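Local atomic coordinates of adenine phosphoribosyltransferase (Leishmania donovani, PDB entry 1QB7), a protein that probably catalyses the transfer of phosphoribose from 5-phospho-alpha-D-ribose 1-diphosphate to adenine, giving AMP and diphosphate in purine salvage. Residues Val44-Leu54 and Arg81-Ile89; Ala154-Glu162 and Ile186-Ile197. All coordinates share one frame; numbering follows the deposited sequence. Where two conformers were deposited one is given.

Contact 1: Val44-Leu54 and Arg81-Ile89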
loop_
_atom_site.group_PDB
_atom_site.type_symbol
_atom_site.label_atom_id
_atom_site.label_comp_id
_atom_site.label_asym_id
_atom_site.label_seq_id
_atom_site.Cartn_x
_atom_site.Cartn_y
_atom_site.Cartn_z
ATOM N N VAL A 44 -0.409 11.796 -2.130
ATOM C CA VAL A 44 -1.350 10.731 -2.461
ATOM C C VAL A 44 -2.517 10.692 -1.460
ATOM O O VAL A 44 -3.619 10.249 -1.786
ATOM C CB VAL A 44 -0.632 9.359 -2.549
ATOM C CG1 VAL A 44 -0.247 8.856 -1.165
ATOM C CG2 VAL A 44 -1.500 8.353 -3.293
ATOM N N SER A 45 -2.285 11.211 -0.255
ATOM C CA SER A 45 -3.326 11.247 0.773
ATOM C C SER A 45 -4.495 12.137 0.373
ATOM O O SER A 45 -5.624 11.892 0.787
ATOM C CB SER A 45 -2.766 11.727 2.112
ATOM O OG SER A 45 -1.903 10.760 2.674
ATOM N N SER A 46 -4.227 13.185 -0.403
ATOM C CA SER A 46 -5.298 14.077 -0.845
ATOM C C SER A 46 -6.253 13.314 -1.769
ATOM O O SER A 46 -7.394 13.720 -1.971
ATOM C CB SER A 46 -4.731 15.309 -1.555
ATOM O OG SER A 46 -4.036 14.947 -2.726
ATOM N N ILE A 47 -5.780 12.200 -2.316
ATOM C CA ILE A 47 -6.589 11.369 -3.194
ATOM C C ILE A 47 -7.300 10.269 -2.393
ATOM O O ILE A 47 -8.527 10.125 -2.479
ATOM C CB ILE A 47 -5.721 10.742 -4.324
ATOM C CG1 ILE A 47 -5.081 11.852 -5.167
ATOM C CG2 ILE A 47 -6.546 9.795 -5.191
ATOM C CD1 ILE A 47 -6.048 12.974 -5.573
ATOM N N THR A 48 -6.536 9.530 -1.582
ATOM C CA THR A 48 -7.097 8.432 -0.784
ATOM C C THR A 48 -8.070 8.899 0.298
ATOM O O THR A 48 -8.932 8.136 0.714
ATOM C CB THR A 48 -5.996 7.520 -0.140
ATOM O OG1 THR A 48 -5.284 8.247 0.864
ATOM C CG2 THR A 48 -5.006 7.029 -1.191
ATOM N N GLU A 49 -7.932 10.140 0.755
ATOM C CA GLU A 49 -8.830 10.679 1.776
ATOM C C GLU A 49 -10.113 11.239 1.157
ATOM O O GLU A 49 -11.020 11.664 1.868
ATOM C CB GLU A 49 -8.132 11.754 2.602
ATOM C CG GLU A 49 -7.089 11.207 3.563
ATOM C CD GLU A 49 -6.340 12.292 4.313
ATOM O OE1 GLU A 49 -6.891 13.390 4.523
ATOM O OE2 GLU A 49 -5.186 12.045 4.706
ATOM N N SER A 50 -10.166 11.256 -0.170
ATOM C CA SER A 50 -11.336 11.738 -0.896
ATOM C C SER A 50 -12.101 10.520 -1.420
ATOM O O SER A 50 -11.735 9.936 -2.443
ATOM C CB SER A 50 -10.915 12.639 -2.061
ATOM O OG SER A 50 -12.015 12.889 -2.925
ATOM N N PRO A 51 -13.158 10.104 -0.701
ATOM C CA PRO A 51 -13.977 8.951 -1.086
ATOM C C PRO A 51 -14.465 8.989 -2.532
ATOM O O PRO A 51 -14.365 7.997 -3.255
ATOM C CB PRO A 51 -15.141 9.025 -0.100
ATOM C CG PRO A 51 -14.503 9.573 1.114
ATOM C CD PRO A 51 -13.649 10.685 0.563
ATOM N N GLU A 52 -14.965 10.144 -2.957
ATOM C CA GLU A 52 -15.482 10.289 -4.311
ATOM C C GLU A 52 -14.375 10.136 -5.352
ATOM O O GLU A 52 -14.574 9.500 -6.387
ATOM C CB GLU A 52 -16.191 11.638 -4.474
ATOM C CG GLU A 52 -17.002 11.741 -5.757
ATOM C CD GLU A 52 -17.559 13.134 -6.026
ATOM O OE1 GLU A 52 -17.196 14.096 -5.307
ATOM O OE2 GLU A 52 -18.356 13.264 -6.983
ATOM N N THR A 53 -13.200 10.693 -5.064
ATOM C CA THR A 53 -12.084 10.607 -6.000
ATOM C C THR A 53 -11.538 9.184 -6.091
ATOM O O THR A 53 -11.287 8.681 -7.187
ATOM C CB THR A 53 -10.952 11.597 -5.634
ATOM O OG1 THR A 53 -11.507 12.903 -5.437
ATOM C CG2 THR A 53 -9.921 11.677 -6.756
ATOM N N LEU A 54 -11.395 8.521 -4.949
ATOM C CA LEU A 54 -10.883 7.156 -4.931
ATOM C C LEU A 54 -11.825 6.240 -5.726
ATOM O O LEU A 54 -11.378 5.428 -6.545
ATOM C CB LEU A 54 -10.743 6.663 -3.490
ATOM C CG LEU A 54 -9.885 5.422 -3.248
ATOM C CD1 LEU A 54 -8.433 5.668 -3.657
ATOM C CD2 LEU A 54 -9.964 5.065 -1.780
ATOM N N ARG A 81 2.899 3.544 -2.636
ATOM C CA ARG A 81 1.749 4.265 -3.153
ATOM C C ARG A 81 0.943 3.538 -4.230
ATOM O O ARG A 81 -0.257 3.786 -4.383
ATOM C CB ARG A 81 2.166 5.687 -3.535
ATOM C CG ARG A 81 2.903 6.365 -2.368
ATOM C CD ARG A 81 3.200 7.835 -2.574
ATOM N NE ARG A 81 3.951 8.103 -3.794
ATOM C CZ ARG A 81 5.014 8.902 -3.871
ATOM N NH1 ARG A 81 5.504 9.480 -2.785
ATOM N NH2 ARG A 81 5.614 9.092 -5.035
ATOM N N GLY A 82 1.586 2.595 -4.921
ATOM C CA GLY A 82 0.899 1.804 -5.931
ATOM C C GLY A 82 -0.000 0.773 -5.252
ATOM O O GLY A 82 -0.960 0.273 -5.848
ATOM N N PHE A 83 0.321 0.453 -3.997
ATOM C CA PHE A 83 -0.447 -0.500 -3.190
ATOM C C PHE A 83 -1.818 0.079 -2.855
ATOM O O PHE A 83 -2.754 -0.652 -2.538
ATOM C CB PHE A 83 0.268 -0.780 -1.862
ATOM C CG PHE A 83 1.535 -1.583 -1.987
ATOM C CD1 PHE A 83 2.074 -1.906 -3.233
ATOM C CD2 PHE A 83 2.187 -2.035 -0.840
ATOM C CE1 PHE A 83 3.245 -2.667 -3.330
ATOM C CE2 PHE A 83 3.350 -2.793 -0.929
ATOM C CZ PHE A 83 3.881 -3.111 -2.178
ATOM N N LEU A 84 -1.915 1.401 -2.903
ATOM C CA LEU A 84 -3.140 2.115 -2.585
ATOM C C LEU A 84 -4.228 2.015 -3.640
ATOM O O LEU A 84 -5.409 2.153 -3.323
ATOM C CB LEU A 84 -2.826 3.595 -2.344
ATOM C CG LEU A 84 -1.875 3.913 -1.186
ATOM C CD1 LEU A 84 -1.407 5.351 -1.290
ATOM C CD2 LEU A 84 -2.573 3.666 0.137
ATOM N N PHE A 85 -3.839 1.782 -4.888
ATOM C CA PHE A 85 -4.814 1.728 -5.969
ATOM C C PHE A 85 -4.947 0.377 -6.653
ATOM O O PHE A 85 -6.026 0.018 -7.133
ATOM C CB PHE A 85 -4.481 2.800 -7.008
ATOM C CG PHE A 85 -4.357 4.178 -6.429
ATOM C CD1 PHE A 85 -5.491 4.944 -6.171
ATOM C CD2 PHE A 85 -3.102 4.701 -6.114
ATOM C CE1 PHE A 85 -5.382 6.205 -5.603
ATOM C CE2 PHE A 85 -2.982 5.966 -5.546
ATOM C CZ PHE A 85 -4.124 6.719 -5.290
ATOM N N GLY A 86 -3.848 -0.369 -6.681
ATOM C CA GLY A 86 -3.841 -1.669 -7.324
ATOM C C GLY A 86 -4.859 -2.678 -6.831
ATOM O O GLY A 86 -5.681 -3.151 -7.617
ATOM N N PRO A 87 -4.847 -3.015 -5.531
ATOM C CA PRO A 87 -5.781 -3.986 -4.942
ATOM C C PRO A 87 -7.268 -3.726 -5.183
ATOM O O PRO A 87 -8.022 -4.669 -5.422
ATOM C CB PRO A 87 -5.431 -3.943 -3.454
ATOM C CG PRO A 87 -3.958 -3.625 -3.469
ATOM C CD PRO A 87 -3.876 -2.544 -4.524
ATOM N N MET A 88 -7.697 -2.467 -5.137
ATOM C CA MET A 88 -9.111 -2.189 -5.354
ATOM C C MET A 88 -9.535 -2.419 -6.800
ATOM O O MET A 88 -10.711 -2.634 -7.075
ATOM C CB MET A 88 -9.509 -0.795 -4.862
ATOM C CG MET A 88 -8.884 0.357 -5.590
ATOM S SD MET A 88 -9.514 1.919 -4.951
ATOM C CE MET A 88 -8.757 3.028 -6.118
ATOM N N ILE A 89 -8.577 -2.391 -7.722
ATOM C CA ILE A 89 -8.877 -2.641 -9.127
ATOM C C ILE A 89 -8.840 -4.151 -9.366
ATOM O O ILE A 89 -9.777 -4.728 -9.923
ATOM C CB ILE A 89 -7.857 -1.954 -10.049
ATOM C CG1 ILE A 89 -7.928 -0.436 -9.873
ATOM C CG2 ILE A 89 -8.131 -2.310 -11.502
ATOM C CD1 ILE A 89 -6.756 0.299 -10.501
#
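V44, T48 and L54 face R81, L84 and F85 with the backbones well separated: the CA atoms of V44 and R81 lie 7.2 Å apart, those of L54 and F85 8.2 Å. Residues 45-48 form a short helix and 51-54 begin the next one, with S50 at its N-cap; opposite them, 81-84 coil with helical angles into helix 86-93. No hydrogen bond crosses between the segments; the junction is mainly apolar side-chain packing.

F85 is the hub, meeting V44, I47, T48 and L54. V44 CG2, anti to the backbone N, passes alongside F85 to meet the ring edge near CE2 at 3.6 Å, while the V44 and L84 methyls come together tip to tip, CG2 to CD1 at 3.6 Å. I47 crosses F85 at about a right angle and sets CG2 at the ring edge, 3.8 Å from CE1. L84 CB lies over one face of the same ring. Farther along, L54 CD1 approaches F85 CE1 obliquely (3.7 Å) and also touches M88 CE at 3.6 Å; the extended M88 chain carries that methyl close to the L54 carbonyl oxygen as well. T48 lends CG2 to L84, whereas its OG1 is bonded to the F97 carbonyl of the second subunit.

At the opposite end, V44 CG1 packs on the aliphatic CD of R81 (3.9 Å), whose guanidinium continues to D146 and to the bound adenine. The seam runs from R81 of the adenine pocket into the interior between helices 51-67 and 86-93 of the type I phosphoribosyltransferase fold, beside the dimer interface.

Contact 2: Ala154-Glu162 and Ile186-Ile197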
loop_
_atom_site.group_PDB
_atom_site.type_symbol
_atom_site.label_atom_id
_atom_site.label_comp_id
_atom_site.label_asym_id
_atom_site.label_seq_id
_atom_site.Cartn_x
_atom_site.Cartn_y
_atom_site.Cartn_z
ATOM N N ALA A 154 9.543 2.687 -12.661
ATOM C CA ALA A 154 8.769 2.246 -13.821
ATOM C C ALA A 154 9.656 1.324 -14.657
ATOM O O ALA A 154 9.219 0.256 -15.101
ATOM C CB ALA A 154 8.297 3.447 -14.657
ATOM N N LEU A 155 10.915 1.731 -14.827
ATOM C CA LEU A 155 11.884 0.948 -15.580
ATOM C C LEU A 155 12.152 -0.379 -14.867
ATOM O O LEU A 155 12.310 -1.412 -15.522
ATOM C CB LEU A 155 13.189 1.728 -15.781
ATOM C CG LEU A 155 14.329 0.959 -16.474
ATOM C CD1 LEU A 155 13.940 0.565 -17.896
ATOM C CD2 LEU A 155 15.592 1.802 -16.489
ATOM N N SER A 156 12.205 -0.357 -13.536
ATOM C CA SER A 156 12.416 -1.600 -12.786
ATOM C C SER A 156 11.256 -2.556 -13.053
ATOM O O SER A 156 11.449 -3.767 -13.209
ATOM C CB SER A 156 12.525 -1.326 -11.289
ATOM O OG SER A 156 13.845 -0.939 -10.958
ATOM N N GLY A 157 10.056 -1.986 -13.137
ATOM C CA GLY A 157 8.864 -2.767 -13.406
ATOM C C GLY A 157 8.947 -3.439 -14.760
ATOM O O GLY A 157 8.655 -4.623 -14.878
ATOM N N LEU A 158 9.368 -2.688 -15.774
ATOM C CA LEU A 158 9.501 -3.216 -17.131
ATOM C C LEU A 158 10.518 -4.355 -17.172
ATOM O O LEU A 158 10.267 -5.395 -17.766
ATOM C CB LEU A 158 9.925 -2.102 -18.098
ATOM C CG LEU A 158 9.039 -0.849 -18.124
ATOM C CD1 LEU A 158 9.630 0.203 -19.054
ATOM C CD2 LEU A 158 7.633 -1.211 -18.547
ATOM N N GLN A 159 11.655 -4.166 -16.513
ATOM C CA GLN A 159 12.697 -5.187 -16.483
ATOM C C GLN A 159 12.204 -6.475 -15.835
ATOM O O GLN A 159 12.435 -7.566 -16.351
ATOM C CB GLN A 159 13.924 -4.672 -15.728
ATOM C CG GLN A 159 14.638 -3.518 -16.414
ATOM C CD GLN A 159 15.773 -2.951 -15.582
ATOM O OE1 GLN A 159 15.783 -3.063 -14.354
ATOM N NE2 GLN A 159 16.730 -2.314 -16.250
ATOM N N LEU A 160 11.525 -6.337 -14.699
ATOM C CA LEU A 160 11.012 -7.484 -13.960
ATOM C C LEU A 160 9.968 -8.268 -14.751
ATOM O O LEU A 160 9.976 -9.498 -14.740
ATOM C CB LEU A 160 10.467 -7.037 -12.599
ATOM C CG LEU A 160 11.526 -6.520 -11.614
ATOM C CD1 LEU A 160 10.863 -5.825 -10.438
ATOM C CD2 LEU A 160 12.432 -7.663 -11.149
ATOM N N VAL A 161 9.090 -7.559 -15.456
ATOM C CA VAL A 161 8.062 -8.208 -16.268
ATOM C C VAL A 161 8.705 -8.922 -17.468
ATOM O O VAL A 161 8.366 -10.064 -17.765
ATOM C CB VAL A 161 6.980 -7.198 -16.740
ATOM C CG1 VAL A 161 5.995 -7.878 -17.679
ATOM C CG2 VAL A 161 6.234 -6.625 -15.543
ATOM N N GLU A 162 9.658 -8.267 -18.130
ATOM C CA GLU A 162 10.345 -8.875 -19.272
ATOM C C GLU A 162 11.103 -10.130 -18.837
ATOM O O GLU A 162 11.017 -11.164 -19.490
ATOM C CB GLU A 162 11.325 -7.891 -19.940
ATOM C CG GLU A 162 12.334 -8.519 -20.891
ATOM C CD GLU A 162 13.303 -7.504 -21.466
ATOM O OE1 GLU A 162 13.732 -6.586 -20.731
ATOM O OE2 GLU A 162 13.637 -7.633 -22.662
ATOM N N ILE A 186 12.453 6.641 -21.297
ATOM C CA ILE A 186 12.269 5.196 -21.327
ATOM C C ILE A 186 12.052 4.722 -22.763
ATOM O O ILE A 186 12.555 3.675 -23.157
ATOM C CB ILE A 186 11.102 4.762 -20.401
ATOM C CG1 ILE A 186 11.511 4.974 -18.938
ATOM C CG2 ILE A 186 10.720 3.311 -20.649
ATOM C CD1 ILE A 186 10.400 4.747 -17.931
ATOM N N HIS A 187 11.360 5.534 -23.558
ATOM C CA HIS A 187 11.082 5.203 -24.953
ATOM C C HIS A 187 12.270 5.288 -25.906
ATOM O O HIS A 187 12.182 4.814 -27.035
ATOM C CB HIS A 187 9.968 6.088 -25.496
ATOM C CG HIS A 187 8.610 5.703 -25.013
ATOM N ND1 HIS A 187 7.572 6.606 -24.933
ATOM C CD2 HIS A 187 8.116 4.515 -24.602
ATOM C CE1 HIS A 187 6.493 5.985 -24.489
ATOM N NE2 HIS A 187 6.796 4.716 -24.282
ATOM N N SER A 188 13.365 5.900 -25.469
ATOM C CA SER A 188 14.543 6.035 -26.327
ATOM C C SER A 188 15.778 5.299 -25.807
ATOM O O SER A 188 16.676 4.953 -26.582
ATOM C CB SER A 188 14.892 7.511 -26.527
ATOM O OG SER A 188 15.283 8.106 -25.301
ATOM N N THR A 189 15.822 5.072 -24.496
ATOM C CA THR A 189 16.955 4.399 -23.875
ATOM C C THR A 189 17.218 3.025 -24.487
ATOM O O THR A 189 16.287 2.323 -24.888
ATOM C CB THR A 189 16.770 4.264 -22.347
ATOM O OG1 THR A 189 18.020 3.903 -21.750
ATOM C CG2 THR A 189 15.729 3.200 -22.010
ATOM N N ALA A 190 18.497 2.676 -24.598
ATOM C CA ALA A 190 18.911 1.394 -25.150
ATOM C C ALA A 190 18.309 1.125 -26.531
ATOM O O ALA A 190 17.644 0.103 -26.743
ATOM C CB ALA A 190 18.551 0.278 -24.183
ATOM N N ASN A 191 18.534 2.054 -27.458
ATOM C CA ASN A 191 18.029 1.942 -28.828
ATOM C C ASN A 191 16.524 1.746 -28.968
ATOM O O ASN A 191 16.075 0.902 -29.746
ATOM C CB ASN A 191 18.751 0.823 -29.580
ATOM C CG ASN A 191 20.105 1.246 -30.076
ATOM O OD1 ASN A 191 20.213 2.031 -31.019
ATOM N ND2 ASN A 191 21.151 0.735 -29.440
ATOM N N SER A 192 15.751 2.526 -28.215
ATOM C CA SER A 192 14.290 2.454 -28.263
ATOM C C SER A 192 13.746 1.050 -27.996
ATOM O O SER A 192 12.784 0.623 -28.631
ATOM C CB SER A 192 13.786 2.942 -29.629
ATOM O OG SER A 192 14.254 4.247 -29.914
ATOM N N ARG A 193 14.346 0.332 -27.053
ATOM C CA ARG A 193 13.891 -1.021 -26.756
ATOM C C ARG A 193 12.531 -1.073 -26.067
ATOM O O ARG A 193 11.835 -2.085 -26.140
ATOM C CB ARG A 193 14.935 -1.789 -25.944
ATOM C CG ARG A 193 15.290 -1.176 -24.613
ATOM C CD ARG A 193 16.151 -2.135 -23.810
ATOM N NE ARG A 193 15.485 -3.419 -23.595
ATOM C CZ ARG A 193 16.112 -4.535 -23.233
ATOM N NH1 ARG A 193 17.426 -4.530 -23.047
ATOM N NH2 ARG A 193 15.422 -5.653 -23.048
ATOM N N TYR A 194 12.155 0.021 -25.412
ATOM C CA TYR A 194 10.868 0.103 -24.723
ATOM C C TYR A 194 9.910 1.062 -25.431
ATOM O O TYR A 194 8.902 1.480 -24.860
ATOM C CB TYR A 194 11.072 0.532 -23.270
ATOM C CG TYR A 194 11.901 -0.443 -22.463
ATOM C CD1 TYR A 194 11.468 -1.758 -22.258
ATOM C CD2 TYR A 194 13.118 -0.055 -21.899
ATOM C CE1 TYR A 194 12.227 -2.659 -21.514
ATOM C CE2 TYR A 194 13.882 -0.950 -21.154
ATOM C CZ TYR A 194 13.430 -2.249 -20.965
ATOM O OH TYR A 194 14.183 -3.132 -20.227
ATOM N N LYS A 195 10.222 1.364 -26.691
ATOM C CA LYS A 195 9.435 2.261 -27.528
ATOM C C LYS A 195 7.958 1.903 -27.569
ATOM O O LYS A 195 7.111 2.787 -27.641
ATOM C CB LYS A 195 9.987 2.256 -28.958
ATOM C CG LYS A 195 9.226 3.137 -29.937
ATOM C CD LYS A 195 9.657 2.878 -31.380
ATOM C CE LYS A 195 8.785 3.648 -32.368
ATOM N NZ LYS A 195 9.143 3.359 -33.789
ATOM N N ASP A 196 7.656 0.610 -27.507
ATOM C CA ASP A 196 6.277 0.139 -27.562
ATOM C C ASP A 196 5.540 0.084 -26.229
ATOM O O ASP A 196 4.383 -0.337 -26.187
ATOM C CB ASP A 196 6.200 -1.225 -28.263
ATOM C CG ASP A 196 6.619 -1.159 -29.728
ATOM O OD1 ASP A 196 6.238 -0.187 -30.421
ATOM O OD2 ASP A 196 7.334 -2.077 -30.186
ATOM N N ILE A 197 6.197 0.508 -25.151
ATOM C CA ILE A 197 5.575 0.508 -23.829
ATOM C C ILE A 197 4.632 1.698 -23.718
ATOM O O ILE A 197 5.049 2.839 -23.888
ATOM C CB ILE A 197 6.623 0.626 -22.683
ATOM C CG1 ILE A 197 7.608 -0.551 -22.715
ATOM C CG2 ILE A 197 5.915 0.716 -21.328
ATOM C CD1 ILE A 197 6.968 -1.918 -22.561
HETATM O O HOH W 1 16.707 -2.718 -19.124
#
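L158 enters the middle of the contact and divides its two methyls among three neighbours. CD1 meets I186 CG2 at 3.7 Å and sits over one face of the Y194 ring, nearest CG at 4.1 Å; CD2 turns to I197 and touches its CG2 at 3.8 Å. The opposite face of the ring is taken by R193 CG, so the tyrosine is sandwiched between a leucine methyl and the aliphatic part of its own sequence neighbour. L155 crosses the ring at about a right angle, its CD1 coming obliquely to CE2 at 3.6 Å. A154 CB and I186 CD1 extend the apolar patch more loosely. The axes of segments 154-162 and 186-192 approach to 12.1 Å at 53°; I186 is the second helix's main contribution, and Y194 and I197, from the turns that follow, supply the rest. Behind them, L158 and I197 both rest on V168 of the central sheet.

Toward the surface, the Y194 hydroxyl passes Q159 CG and shares a water with the Q159 amide: the water accepts from NE2 and lies 2.8 Å from Y194 OH, near the ring plane. Q159 OE1 is bonded to the E114 backbone N. Beyond it, E162 has two conformers; in the one given, its OE2 lies 2.7 Å from R193 NH2 as a salt bridge, which is therefore not secure. There the carboxylate and guanidinium planes stand 89° apart, OE2 meeting the guanidinium edge. Y194 OH lies above one guanidinium face.

Chemically, the tyrosine spans both regimes: its ring is buried among aliphatic groups and its hydroxyl emerges into a hydrated margin, joining helix 152-163 to the turns after helix 182-192, with a conditional ionic link alongside.

How the contacts relate
Contact 1 is complete along the chain before contact 2 begins, and all four segments belong to the phosphoribosyltransferase domain. Their centres are 26 Å apart, on opposite sides of the chain's centre, and their nearest atoms remain about 11 Å from each other. The central sheet connects them: F85 and I89 of contact 1 touch I144 on strand 140-145, whereas L158 of contact 2 touches L143 on that same strand. Both thus pack helices against one sheet, and each meets the active site, with its adenine and magnesium, at one end: contact 1 through R81, which binds adenine, contact 2 through the magnesium ligand T153 just before A154. Contact 1 also borders the second subunit extensively.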